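Erythrocyte membrane protein 1 (Plasmodium falciparum, PDB 6S8T) probably binds the host receptor ICAM-1 through this DBLbeta domain of PfEMP1, helping infected erythrocytes adhere to host cells. Local coordinates at residues I11-Q22 and T411-E424. Numbering follows the deposited sequence.
Sequences IYPAIANQMAHQ and TSPYSTAAGYIHQE
Glu424, in the last turn of helix 417-424, reaches across to the backbone of Ile15 and Ala16 at the start of helix 16-32, joining an N-terminal and a C-terminal element of the largely helical DBL domain. Ile15 holds the N-cap position, and the carboxylate takes up the N-H of Ala16 directly and that of Asn17 through a water, with a weaker bond from Ile15 N at the N-cap; an acceptor is needed here because no preceding helical turn supplies carbonyls.

Followed outward from CB, the Glu424 chain first packs CG over the rim of one face of Tyr420; CG also lies 3.9 Å from Ala16 CB. A bend at chi2 (-71°) then turns the carboxylate toward helix 16-32, and CD comes close to the small methyl of Ala16. OE1 accepts from the water that in turn accepts from Asn17 N. OE2 takes Ala16 N at 3.2 Å from above the carboxylate plane and, on its anti lone pair, the hydroxyl of Tyr414. Such crowding of donors should favour the charged carboxylate.

Beside this site, Tyr12 lays a ring face on Pro413, whose CD sits 3.6 Å above the ring centre in a CH-pi contact; the compact, rigid ring of proline offers its C-H bonds to the pi face of the tyrosine. Ile15, also touching Leu398 and Thr402 of helix 388-402, brings CG1 to 4.0 Å from Tyr414 CZ. Gln423 uses both ends of its side-chain amide: OE1 accepts from a water bound to Tyr12 N, while NE2 donates almost straight (166°) to Tyr12 O, which lies in the Gln423 amide plane.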
loop_
_atom_site.group_PDB
_atom_site.type_symbol
_atom_site.label_atom_id
_atom_site.label_comp_id
_atom_site.label_asym_id
_atom_site.label_seq_id
_atom_site.Cartn_x
_atom_site.Cartn_y
_atom_site.Cartn_z
ATOM N N ILE A 11 -13.940 24.340 -3.460
ATOM C CA ILE A 11 -13.224 23.250 -2.808
ATOM C C ILE A 11 -14.125 22.029 -2.638
ATOM O O ILE A 11 -15.190 22.106 -2.030
ATOM C CB ILE A 11 -12.655 23.698 -1.453
ATOM C CG1 ILE A 11 -11.564 24.750 -1.658
ATOM C CG2 ILE A 11 -12.112 22.503 -0.683
ATOM C CD1 ILE A 11 -10.858 25.153 -0.381
ATOM N N TYR A 12 -13.683 20.900 -3.182
ATOM C CA TYR A 12 -14.424 19.644 -3.119
ATOM C C TYR A 12 -13.951 18.825 -1.922
ATOM O O TYR A 12 -12.739 18.670 -1.727
ATOM C CB TYR A 12 -14.232 18.848 -4.400
ATOM C CG TYR A 12 -15.406 17.978 -4.784
ATOM C CD1 TYR A 12 -16.438 18.481 -5.566
ATOM C CD2 TYR A 12 -15.477 16.654 -4.375
ATOM C CE1 TYR A 12 -17.511 17.691 -5.925
ATOM C CE2 TYR A 12 -16.545 15.855 -4.727
ATOM C CZ TYR A 12 -17.561 16.379 -5.504
ATOM O OH TYR A 12 -18.627 15.583 -5.857
ATOM N N PRO A 13 -14.858 18.287 -1.110
ATOM C CA PRO A 13 -14.428 17.581 0.102
ATOM C C PRO A 13 -13.768 16.248 -0.222
ATOM O O PRO A 13 -14.172 15.540 -1.148
ATOM C CB PRO A 13 -15.734 17.382 0.877
ATOM C CG PRO A 13 -16.785 17.342 -0.183
ATOM C CD PRO A 13 -16.325 18.305 -1.251
ATOM N N ALA A 14 -12.739 15.916 0.555
ATOM C CA ALA A 14 -12.075 14.622 0.453
ATOM C C ALA A 14 -12.843 13.609 1.290
ATOM O O ALA A 14 -12.995 13.789 2.503
ATOM C CB ALA A 14 -10.625 14.729 0.922
ATOM N N ILE A 15 -13.332 12.545 0.655
ATOM C CA ILE A 15 -14.324 11.676 1.274
ATOM C C ILE A 15 -13.897 10.217 1.336
ATOM O O ILE A 15 -14.668 9.386 1.824
ATOM C CB ILE A 15 -15.687 11.802 0.567
ATOM C CG1 ILE A 15 -15.570 11.419 -0.907
ATOM C CG2 ILE A 15 -16.212 13.220 0.688
ATOM C CD1 ILE A 15 -16.803 11.774 -1.719
ATOM N N ALA A 16 -12.690 9.876 0.876
ATOM C CA ALA A 16 -12.269 8.475 0.893
ATOM C C ALA A 16 -12.266 7.908 2.308
ATOM O O ALA A 16 -12.704 6.772 2.527
ATOM C CB ALA A 16 -10.887 8.326 0.254
ATOM N N ASN A 17 -11.795 8.687 3.286
ATOM C CA ASN A 17 -11.711 8.176 4.652
ATOM C C ASN A 17 -13.095 7.944 5.249
ATOM O O ASN A 17 -13.308 6.961 5.967
ATOM C CB ASN A 17 -10.906 9.128 5.533
ATOM C CG ASN A 17 -10.618 8.543 6.906
ATOM O OD1 ASN A 17 -9.646 7.809 7.087
ATOM N ND2 ASN A 17 -11.465 8.864 7.878
ATOM N N GLN A 18 -14.045 8.840 4.973
ATOM C CA GLN A 18 -15.409 8.612 5.438
ATOM C C GLN A 18 -16.048 7.423 4.731
ATOM O O GLN A 18 -16.868 6.718 5.331
ATOM C CB GLN A 18 -16.253 9.872 5.250
ATOM C CG GLN A 18 -15.841 11.022 6.158
ATOM C CD GLN A 18 -16.686 12.267 5.956
ATOM O OE1 GLN A 18 -17.811 12.356 6.450
ATOM N NE2 GLN A 18 -16.143 13.236 5.226
ATOM N N MET A 19 -15.687 7.177 3.468
ATOM C CA MET A 19 -16.166 5.969 2.803
ATOM C C MET A 19 -15.600 4.719 3.467
ATOM O O MET A 19 -16.310 3.715 3.619
ATOM C CB MET A 19 -15.801 5.989 1.318
ATOM C CG MET A 19 -16.491 7.066 0.490
ATOM S SD MET A 19 -18.293 6.980 0.524
ATOM C CE MET A 19 -18.557 5.221 0.340
ATOM N N ALA A 20 -14.323 4.761 3.867
ATOM C CA ALA A 20 -13.720 3.615 4.538
ATOM C C ALA A 20 -14.424 3.315 5.854
ATOM O O ALA A 20 -14.631 2.148 6.204
ATOM C CB ALA A 20 -12.229 3.869 4.776
ATOM N N HIS A 21 -14.798 4.360 6.594
ATOM C CA HIS A 21 -15.545 4.166 7.832
ATOM C C HIS A 21 -16.864 3.446 7.573
ATOM O O HIS A 21 -17.291 2.610 8.378
ATOM C CB HIS A 21 -15.783 5.517 8.506
ATOM C CG HIS A 21 -16.434 5.418 9.849
ATOM N ND1 HIS A 21 -17.802 5.355 10.009
ATOM C CD2 HIS A 21 -15.907 5.373 11.095
ATOM C CE1 HIS A 21 -18.089 5.272 11.296
ATOM N NE2 HIS A 21 -16.957 5.281 11.976
ATOM N N GLN A 22 -17.519 3.747 6.448
ATOM C CA GLN A 22 -18.760 3.054 6.113
ATOM C C GLN A 22 -18.506 1.583 5.805
ATOM O O GLN A 22 -19.283 0.714 6.218
ATOM C CB GLN A 22 -19.444 3.741 4.931
ATOM C CG GLN A 22 -20.703 3.040 4.437
ATOM C CD GLN A 22 -21.315 3.733 3.237
ATOM O OE1 GLN A 22 -21.149 4.939 3.053
ATOM N NE2 GLN A 22 -22.017 2.972 2.406
ATOM N N THR A 411 -18.627 16.917 -12.918
ATOM C CA THR A 411 -18.633 17.796 -11.757
ATOM C C THR A 411 -17.851 17.244 -10.574
ATOM O O THR A 411 -17.703 17.948 -9.570
ATOM C CB THR A 411 -20.074 18.076 -11.316
ATOM O OG1 THR A 411 -20.064 18.843 -10.104
ATOM C CG2 THR A 411 -20.820 16.771 -11.076
ATOM N N SER A 412 -17.354 16.012 -10.659
ATOM C CA SER A 412 -16.630 15.391 -9.567
ATOM C C SER A 412 -15.186 15.133 -9.972
ATOM O O SER A 412 -14.939 14.596 -11.062
ATOM C CB SER A 412 -17.293 14.072 -9.148
ATOM O OG SER A 412 -16.493 13.378 -8.204
ATOM N N PRO A 413 -14.209 15.488 -9.133
ATOM C CA PRO A 413 -12.811 15.172 -9.465
ATOM C C PRO A 413 -12.488 13.690 -9.397
ATOM O O PRO A 413 -11.475 13.273 -9.970
ATOM C CB PRO A 413 -12.014 15.961 -8.418
ATOM C CG PRO A 413 -12.955 16.088 -7.263
ATOM C CD PRO A 413 -14.325 16.237 -7.871
ATOM N N TYR A 414 -13.309 12.879 -8.726
ATOM C CA TYR A 414 -13.009 11.457 -8.586
ATOM C C TYR A 414 -13.210 10.662 -9.871
ATOM O O TYR A 414 -13.001 9.443 -9.857
ATOM C CB TYR A 414 -13.858 10.849 -7.468
ATOM C CG TYR A 414 -13.469 11.337 -6.091
ATOM C CD1 TYR A 414 -12.417 10.753 -5.402
ATOM C CD2 TYR A 414 -14.150 12.382 -5.484
ATOM C CE1 TYR A 414 -12.049 11.195 -4.146
ATOM C CE2 TYR A 414 -13.791 12.829 -4.221
ATOM C CZ TYR A 414 -12.735 12.228 -3.562
ATOM O OH TYR A 414 -12.365 12.660 -2.311
ATOM N N SER A 415 -13.598 11.298 -10.977
ATOM C CA SER A 415 -13.791 10.563 -12.219
ATOM C C SER A 415 -12.488 10.269 -12.953
ATOM O O SER A 415 -12.519 9.563 -13.968
ATOM C CB SER A 415 -14.746 11.328 -13.140
ATOM O OG SER A 415 -14.265 12.633 -13.405
ATOM N N THR A 416 -11.352 10.787 -12.478
ATOM C CA THR A 416 -10.045 10.487 -13.053
ATOM C C THR A 416 -9.045 10.215 -11.935
ATOM O O THR A 416 -9.195 10.691 -10.808
ATOM C CB THR A 416 -9.506 11.629 -13.937
ATOM O OG1 THR A 416 -9.215 12.775 -13.126
ATOM C CG2 THR A 416 -10.505 12.012 -15.025
ATOM N N ALA A 417 -8.009 9.440 -12.268
ATOM C CA ALA A 417 -6.971 9.129 -11.289
ATOM C C ALA A 417 -6.250 10.393 -10.832
ATOM O O ALA A 417 -5.941 10.545 -9.643
ATOM C CB ALA A 417 -5.981 8.124 -11.875
ATOM N N ALA A 418 -5.977 11.310 -11.763
ATOM C CA ALA A 418 -5.364 12.585 -11.402
ATOM C C ALA A 418 -6.223 13.346 -10.400
ATOM O O ALA A 418 -5.700 13.977 -9.473
ATOM C CB ALA A 418 -5.132 13.429 -12.654
ATOM N N GLY A 419 -7.545 13.303 -10.571
ATOM C CA GLY A 419 -8.421 13.950 -9.609
ATOM C C GLY A 419 -8.381 13.282 -8.248
ATOM O O GLY A 419 -8.388 13.958 -7.216
ATOM N N TYR A 420 -8.337 11.945 -8.229
ATOM C CA TYR A 420 -8.221 11.225 -6.964
ATOM C C TYR A 420 -6.938 11.602 -6.227
ATOM O O TYR A 420 -6.949 11.784 -5.003
ATOM C CB TYR A 420 -8.270 9.713 -7.212
ATOM C CG TYR A 420 -8.454 8.890 -5.948
ATOM C CD1 TYR A 420 -7.378 8.611 -5.103
ATOM C CD2 TYR A 420 -9.705 8.394 -5.599
ATOM C CE1 TYR A 420 -7.553 7.862 -3.946
ATOM C CE2 TYR A 420 -9.888 7.649 -4.451
ATOM C CZ TYR A 420 -8.815 7.385 -3.629
ATOM O OH TYR A 420 -9.010 6.645 -2.489
ATOM N N ILE A 421 -5.822 11.723 -6.954
ATOM C CA ILE A 421 -4.549 12.070 -6.320
ATOM C C ILE A 421 -4.627 13.458 -5.693
ATOM O O ILE A 421 -4.197 13.670 -4.555
ATOM C CB ILE A 421 -3.393 11.971 -7.335
ATOM C CG1 ILE A 421 -3.123 10.514 -7.715
ATOM C CG2 ILE A 421 -2.126 12.634 -6.787
ATOM C CD1 ILE A 421 -2.731 9.633 -6.548
ATOM N N HIS A 422 -5.185 14.425 -6.421
ATOM C CA HIS A 422 -5.276 15.775 -5.877
ATOM C C HIS A 422 -6.286 15.887 -4.742
ATOM O O HIS A 422 -6.246 16.874 -3.999
ATOM C CB HIS A 422 -5.609 16.770 -6.992
ATOM C CG HIS A 422 -4.460 17.041 -7.916
ATOM N ND1 HIS A 422 -3.336 17.734 -7.523
ATOM C CD2 HIS A 422 -4.259 16.703 -9.213
ATOM C CE1 HIS A 422 -2.491 17.814 -8.537
ATOM N NE2 HIS A 422 -3.027 17.197 -9.573
ATOM N N GLN A 423 -7.173 14.905 -4.580
ATOM C CA GLN A 423 -8.128 14.909 -3.477
ATOM C C GLN A 423 -7.600 14.185 -2.243
ATOM O O GLN A 423 -7.834 14.637 -1.118
ATOM C CB GLN A 423 -9.451 14.271 -3.915
ATOM C CG GLN A 423 -10.301 15.141 -4.825
ATOM C CD GLN A 423 -10.912 16.324 -4.100
ATOM O OE1 GLN A 423 -10.723 17.472 -4.495
ATOM N NE2 GLN A 423 -11.655 16.048 -3.034
ATOM N N GLU A 424 -6.890 13.070 -2.431
ATOM C CA GLU A 424 -6.492 12.209 -1.328
ATOM C C GLU A 424 -4.988 12.023 -1.189
ATOM O O GLU A 424 -4.546 11.448 -0.186
ATOM C CB GLU A 424 -7.140 10.822 -1.475
ATOM C CG GLU A 424 -8.636 10.854 -1.760
ATOM C CD GLU A 424 -9.450 11.308 -0.562
ATOM O OE1 GLU A 424 -8.900 11.309 0.564
ATOM O OE2 GLU A 424 -10.638 11.658 -0.746
HETATM O O HOH W 1 -10.971 19.998 -3.996
HETATM O O HOH W 2 -10.303 11.196 2.906
#